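Local coordinates for malic enzyme (Entamoeba histolytica, PDB 3NV9), which probably catalyses the NAD(P)-dependent oxidative decarboxylation of malate to pyruvate, as a deeply entangled dimer, at residues E143-V155 and I170-L182. Sequence-based numbering, arbitrary orientation.
Sequences EGKNDPDAVIEFV and ISQPNCYKILDVL
The side-chain amide of Asn-174 lies against the ring of Pro-148: ring carbons CG and CD sit over one face, near the oxygen, with Pro-148 CG 3.3 Å from Asn-174 OD1. At the amide's nitrogen edge, Asn-174 ND2 donates to Asn-146 O (3.3 Å, N-H...O 160°). The acceptor is nearly in the amide plane, but the donor stands above the carbonyl plane of Asn-146. The axes of helix segments 148-155 and 174-182, running in nearly the same direction, approach to 9.0 Å at 31°. Ile-152 is the knob, set among Lys-177, Ile-178, Val-181 and Leu-182; its CD1 reaches Val-181 CG2 at 3.9 Å. The side chains of Ile-178 and Val-151 cross at about a right angle, with Ile-178 CD1 3.5 Å from Val-151 CB, and Leu-182 CD1 meets Val-155 CG1 at 3.5 Å. Lys-177, extended from a CG anti to the backbone N (chi1 175°), passes Pro-148 and brings NZ to Asp-149 OD1 (2.9 Å), a salt bridge with weak hydrogen-bond geometry. NZ also hydrogen-bonds a glycerol, probably from the crystallisation liquor. Helix 174-185 forms the beta-alpha-beta crossover between neighbouring strands 164-167 and 190-192 of the N-terminal domain's parallel sheet, while Phe-154 stacks on Phe-154 of the second subunit. Branched aliphatic side chains thus hold the buried part of this seam, whereas one amide-to-carbonyl hydrogen bond and an exposed charge pair, probably softened by solvent, join its N-terminal end.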
loop_
_atom_site.group_PDB
_atom_site.type_symbol
_atom_site.label_atom_id
_atom_site.label_comp_id
_atom_site.label_asym_id
_atom_site.label_seq_id
_atom_site.Cartn_x
_atom_site.Cartn_y
_atom_site.Cartn_z
ATOM N N GLU A 143 -24.566 -8.398 -11.748
ATOM C CA GLU A 143 -25.367 -7.715 -12.780
ATOM C C GLU A 143 -24.659 -6.510 -13.339
ATOM O O GLU A 143 -25.214 -5.792 -14.183
ATOM C CB GLU A 143 -26.764 -7.309 -12.256
ATOM C CG GLU A 143 -27.423 -8.355 -11.359
ATOM C CD GLU A 143 -27.135 -8.065 -9.880
ATOM O OE1 GLU A 143 -26.434 -8.873 -9.209
ATOM O OE2 GLU A 143 -27.581 -6.990 -9.393
ATOM N N GLY A 144 -23.445 -6.265 -12.844
ATOM C CA GLY A 144 -22.644 -5.123 -13.297
ATOM C C GLY A 144 -23.069 -3.755 -12.774
ATOM O O GLY A 144 -22.795 -2.747 -13.417
ATOM N N LYS A 145 -23.724 -3.723 -11.613
ATOM C CA LYS A 145 -24.057 -2.467 -10.954
ATOM C C LYS A 145 -23.145 -2.257 -9.718
ATOM O O LYS A 145 -22.855 -3.201 -8.977
ATOM C CB LYS A 145 -25.556 -2.405 -10.551
ATOM C CG LYS A 145 -26.532 -2.614 -11.713
ATOM C CD LYS A 145 -27.749 -1.633 -11.721
ATOM C CE LYS A 145 -27.432 -0.254 -12.395
ATOM N NZ LYS A 145 -28.639 0.627 -12.707
ATOM N N ASN A 146 -22.688 -1.027 -9.514
ATOM C CA ASN A 146 -21.887 -0.737 -8.336
ATOM C C ASN A 146 -22.647 -0.981 -7.031
ATOM O O ASN A 146 -23.705 -0.397 -6.783
ATOM C CB ASN A 146 -21.298 0.673 -8.403
ATOM C CG ASN A 146 -20.263 0.774 -9.451
ATOM O OD1 ASN A 146 -19.117 0.259 -9.298
ATOM N ND2 ASN A 146 -20.634 1.397 -10.556
ATOM N N ASP A 147 -22.064 -1.818 -6.204
ATOM C CA ASP A 147 -22.728 -2.320 -5.009
ATOM C C ASP A 147 -22.083 -1.803 -3.714
ATOM O O ASP A 147 -21.002 -2.222 -3.322
ATOM C CB ASP A 147 -22.710 -3.852 -5.065
ATOM C CG ASP A 147 -23.425 -4.488 -3.934
ATOM O OD1 ASP A 147 -24.089 -3.785 -3.153
ATOM O OD2 ASP A 147 -23.294 -5.735 -3.812
ATOM N N PRO A 148 -22.783 -0.921 -3.013
ATOM C CA PRO A 148 -22.215 -0.342 -1.784
ATOM C C PRO A 148 -21.823 -1.413 -0.776
ATOM O O PRO A 148 -20.785 -1.280 -0.106
ATOM C CB PRO A 148 -23.338 0.486 -1.215
ATOM C CG PRO A 148 -24.608 0.069 -1.976
ATOM C CD PRO A 148 -24.224 -0.681 -3.192
ATOM N N ASP A 149 -22.632 -2.475 -0.678
ATOM C CA ASP A 149 -22.373 -3.543 0.271
ATOM C C ASP A 149 -21.047 -4.236 -0.016
ATOM O O ASP A 149 -20.415 -4.773 0.891
ATOM C CB ASP A 149 -23.536 -4.589 0.274
ATOM C CG ASP A 149 -24.925 -3.952 0.525
ATOM O OD1 ASP A 149 -25.062 -2.971 1.309
ATOM O OD2 ASP A 149 -25.905 -4.467 -0.088
ATOM N N ALA A 150 -20.645 -4.245 -1.288
ATOM C CA ALA A 150 -19.344 -4.781 -1.663
ATOM C C ALA A 150 -18.218 -3.877 -1.074
ATOM O O ALA A 150 -17.228 -4.365 -0.519
ATOM C CB ALA A 150 -19.224 -4.898 -3.185
ATOM N N VAL A 151 -18.413 -2.567 -1.166
ATOM C CA VAL A 151 -17.447 -1.614 -0.644
ATOM C C VAL A 151 -17.397 -1.788 0.876
ATOM O O VAL A 151 -16.319 -1.942 1.434
ATOM C CB VAL A 151 -17.714 -0.138 -1.123
ATOM C CG1 VAL A 151 -16.601 0.810 -0.666
ATOM C CG2 VAL A 151 -17.803 -0.059 -2.668
ATOM N N ILE A 152 -18.568 -1.908 1.513
ATOM C CA ILE A 152 -18.629 -2.092 2.987
ATOM C C ILE A 152 -17.880 -3.327 3.445
ATOM O O ILE A 152 -17.062 -3.278 4.385
ATOM C CB ILE A 152 -20.089 -2.109 3.507
ATOM C CG1 ILE A 152 -20.659 -0.698 3.371
ATOM C CG2 ILE A 152 -20.125 -2.501 4.925
ATOM C CD1 ILE A 152 -22.201 -0.572 3.467
ATOM N N GLU A 153 -18.156 -4.437 2.761
ATOM C CA GLU A 153 -17.539 -5.726 3.104
ATOM C C GLU A 153 -16.026 -5.633 2.929
ATOM O O GLU A 153 -15.254 -6.114 3.790
ATOM C CB GLU A 153 -18.124 -6.894 2.249
ATOM C CG GLU A 153 -17.427 -8.237 2.525
ATOM C CD GLU A 153 -18.050 -9.424 1.746
ATOM O OE1 GLU A 153 -18.978 -9.237 0.941
ATOM O OE2 GLU A 153 -17.592 -10.551 1.949
ATOM N N PHE A 154 -15.625 -5.022 1.801
ATOM C CA PHE A 154 -14.212 -4.897 1.409
ATOM C C PHE A 154 -13.404 -4.159 2.487
ATOM O O PHE A 154 -12.384 -4.634 2.969
ATOM C CB PHE A 154 -14.066 -4.193 0.032
ATOM C CG PHE A 154 -12.645 -4.036 -0.397
ATOM C CD1 PHE A 154 -12.059 -4.972 -1.217
ATOM C CD2 PHE A 154 -11.874 -2.946 0.054
ATOM C CE1 PHE A 154 -10.711 -4.853 -1.596
ATOM C CE2 PHE A 154 -10.511 -2.799 -0.321
ATOM C CZ PHE A 154 -9.927 -3.760 -1.130
ATOM N N VAL A 155 -13.906 -3.008 2.873
ATOM C CA VAL A 155 -13.224 -2.166 3.824
ATOM C C VAL A 155 -13.144 -2.835 5.189
ATOM O O VAL A 155 -12.080 -2.784 5.838
ATOM C CB VAL A 155 -13.891 -0.757 3.867
ATOM C CG1 VAL A 155 -13.295 0.120 4.981
ATOM C CG2 VAL A 155 -13.723 -0.102 2.555
ATOM N N ILE A 170 -16.529 8.181 -4.745
ATOM C CA ILE A 170 -17.593 7.200 -4.774
ATOM C C ILE A 170 -18.896 7.982 -5.016
ATOM O O ILE A 170 -19.196 8.984 -4.336
ATOM C CB ILE A 170 -17.660 6.415 -3.437
ATOM C CG1 ILE A 170 -16.274 5.844 -3.114
ATOM C CG2 ILE A 170 -18.762 5.361 -3.458
ATOM C CD1 ILE A 170 -16.202 4.877 -1.929
ATOM N N SER A 171 -19.654 7.519 -6.002
ATOM C CA SER A 171 -20.921 8.139 -6.387
ATOM C C SER A 171 -21.957 8.146 -5.257
ATOM O O SER A 171 -21.957 7.264 -4.398
ATOM C CB SER A 171 -21.491 7.355 -7.555
ATOM O OG SER A 171 -21.864 6.066 -7.082
ATOM N N GLN A 172 -22.799 9.168 -5.239
ATOM C CA GLN A 172 -23.911 9.224 -4.296
ATOM C C GLN A 172 -25.097 8.537 -4.974
ATOM O O GLN A 172 -25.247 8.656 -6.191
ATOM C CB GLN A 172 -24.284 10.669 -3.960
ATOM C CG GLN A 172 -24.919 11.420 -5.136
ATOM C CD GLN A 172 -25.823 12.564 -4.719
ATOM O OE1 GLN A 172 -26.330 12.606 -3.599
ATOM N NE2 GLN A 172 -26.031 13.491 -5.630
ATOM N N PRO A 173 -25.976 7.888 -4.200
ATOM C CA PRO A 173 -26.012 7.836 -2.763
ATOM C C PRO A 173 -25.194 6.693 -2.179
ATOM O O PRO A 173 -25.178 6.525 -0.950
ATOM C CB PRO A 173 -27.498 7.635 -2.474
ATOM C CG PRO A 173 -27.967 6.775 -3.665
ATOM C CD PRO A 173 -27.218 7.353 -4.808
ATOM N N ASN A 174 -24.514 5.916 -3.013
ATOM C CA ASN A 174 -23.641 4.875 -2.472
ATOM C C ASN A 174 -22.656 5.426 -1.391
ATOM O O ASN A 174 -22.534 4.859 -0.291
ATOM C CB ASN A 174 -22.844 4.170 -3.603
ATOM C CG ASN A 174 -23.607 3.025 -4.277
ATOM O OD1 ASN A 174 -24.738 2.694 -3.910
ATOM N ND2 ASN A 174 -22.971 2.407 -5.277
ATOM N N CYS A 175 -21.968 6.544 -1.682
ATOM C CA CYS A 175 -20.985 7.065 -0.704
ATOM C C CYS A 175 -21.584 7.256 0.717
ATOM O O CYS A 175 -20.904 7.023 1.724
ATOM C CB CYS A 175 -20.368 8.371 -1.200
ATOM S SG CYS A 175 -21.581 9.673 -1.496
ATOM N N TYR A 176 -22.875 7.585 0.809
ATOM C CA TYR A 176 -23.489 7.762 2.151
ATOM C C TYR A 176 -23.608 6.462 2.932
ATOM O O TYR A 176 -23.161 6.340 4.107
ATOM C CB TYR A 176 -24.848 8.453 2.042
ATOM C CG TYR A 176 -24.801 9.840 1.435
ATOM C CD1 TYR A 176 -24.054 10.888 2.059
ATOM C CD2 TYR A 176 -25.509 10.138 0.287
ATOM C CE1 TYR A 176 -24.035 12.168 1.527
ATOM C CE2 TYR A 176 -25.460 11.405 -0.274
ATOM C CZ TYR A 176 -24.721 12.425 0.369
ATOM O OH TYR A 176 -24.732 13.700 -0.156
ATOM N N LYS A 177 -24.171 5.459 2.266
ATOM C CA LYS A 177 -24.384 4.175 2.889
ATOM C C LYS A 177 -23.057 3.605 3.363
ATOM O O LYS A 177 -22.928 3.144 4.518
ATOM C CB LYS A 177 -25.130 3.225 1.909
ATOM C CG LYS A 177 -25.270 1.844 2.460
ATOM C CD LYS A 177 -26.199 0.929 1.620
ATOM C CE LYS A 177 -26.401 -0.447 2.299
ATOM N NZ LYS A 177 -27.429 -1.296 1.606
ATOM N N ILE A 178 -22.064 3.637 2.473
ATOM C CA ILE A 178 -20.733 3.125 2.760
ATOM C C ILE A 178 -20.112 3.873 3.932
ATOM O O ILE A 178 -19.654 3.262 4.880
ATOM C CB ILE A 178 -19.820 3.208 1.508
ATOM C CG1 ILE A 178 -20.372 2.311 0.381
ATOM C CG2 ILE A 178 -18.409 2.784 1.848
ATOM C CD1 ILE A 178 -19.850 2.694 -1.063
ATOM N N LEU A 179 -20.118 5.193 3.893
ATOM C CA LEU A 179 -19.470 5.947 4.968
ATOM C C LEU A 179 -20.202 5.695 6.296
ATOM O O LEU A 179 -19.590 5.290 7.303
ATOM C CB LEU A 179 -19.409 7.449 4.624
ATOM C CG LEU A 179 -18.968 8.336 5.830
ATOM C CD1 LEU A 179 -17.541 8.017 6.273
ATOM C CD2 LEU A 179 -19.159 9.808 5.613
ATOM N N ASP A 180 -21.513 5.893 6.274
ATOM C CA ASP A 180 -22.355 5.874 7.477
ATOM C C ASP A 180 -22.252 4.552 8.215
ATOM O O ASP A 180 -22.111 4.550 9.439
ATOM C CB ASP A 180 -23.821 6.191 7.107
ATOM C CG ASP A 180 -23.979 7.564 6.508
ATOM O OD1 ASP A 180 -23.054 8.372 6.685
ATOM O OD2 ASP A 180 -25.004 7.867 5.855
ATOM N N VAL A 181 -22.280 3.431 7.473
ATOM C CA VAL A 181 -22.100 2.087 8.084
ATOM C C VAL A 181 -20.692 1.880 8.559
ATOM O O VAL A 181 -20.473 1.522 9.722
ATOM C CB VAL A 181 -22.403 0.945 7.087
ATOM C CG1 VAL A 181 -22.055 -0.394 7.689
ATOM C CG2 VAL A 181 -23.854 0.965 6.676
ATOM N N LEU A 182 -19.718 2.092 7.659
ATOM C CA LEU A 182 -18.290 1.839 7.984
ATOM C C LEU A 182 -17.762 2.659 9.129
ATOM O O LEU A 182 -16.950 2.180 9.860
ATOM C CB LEU A 182 -17.348 2.101 6.795
ATOM C CG LEU A 182 -17.443 1.106 5.684
ATOM C CD1 LEU A 182 -16.515 1.543 4.605
ATOM C CD2 LEU A 182 -17.146 -0.321 6.203
#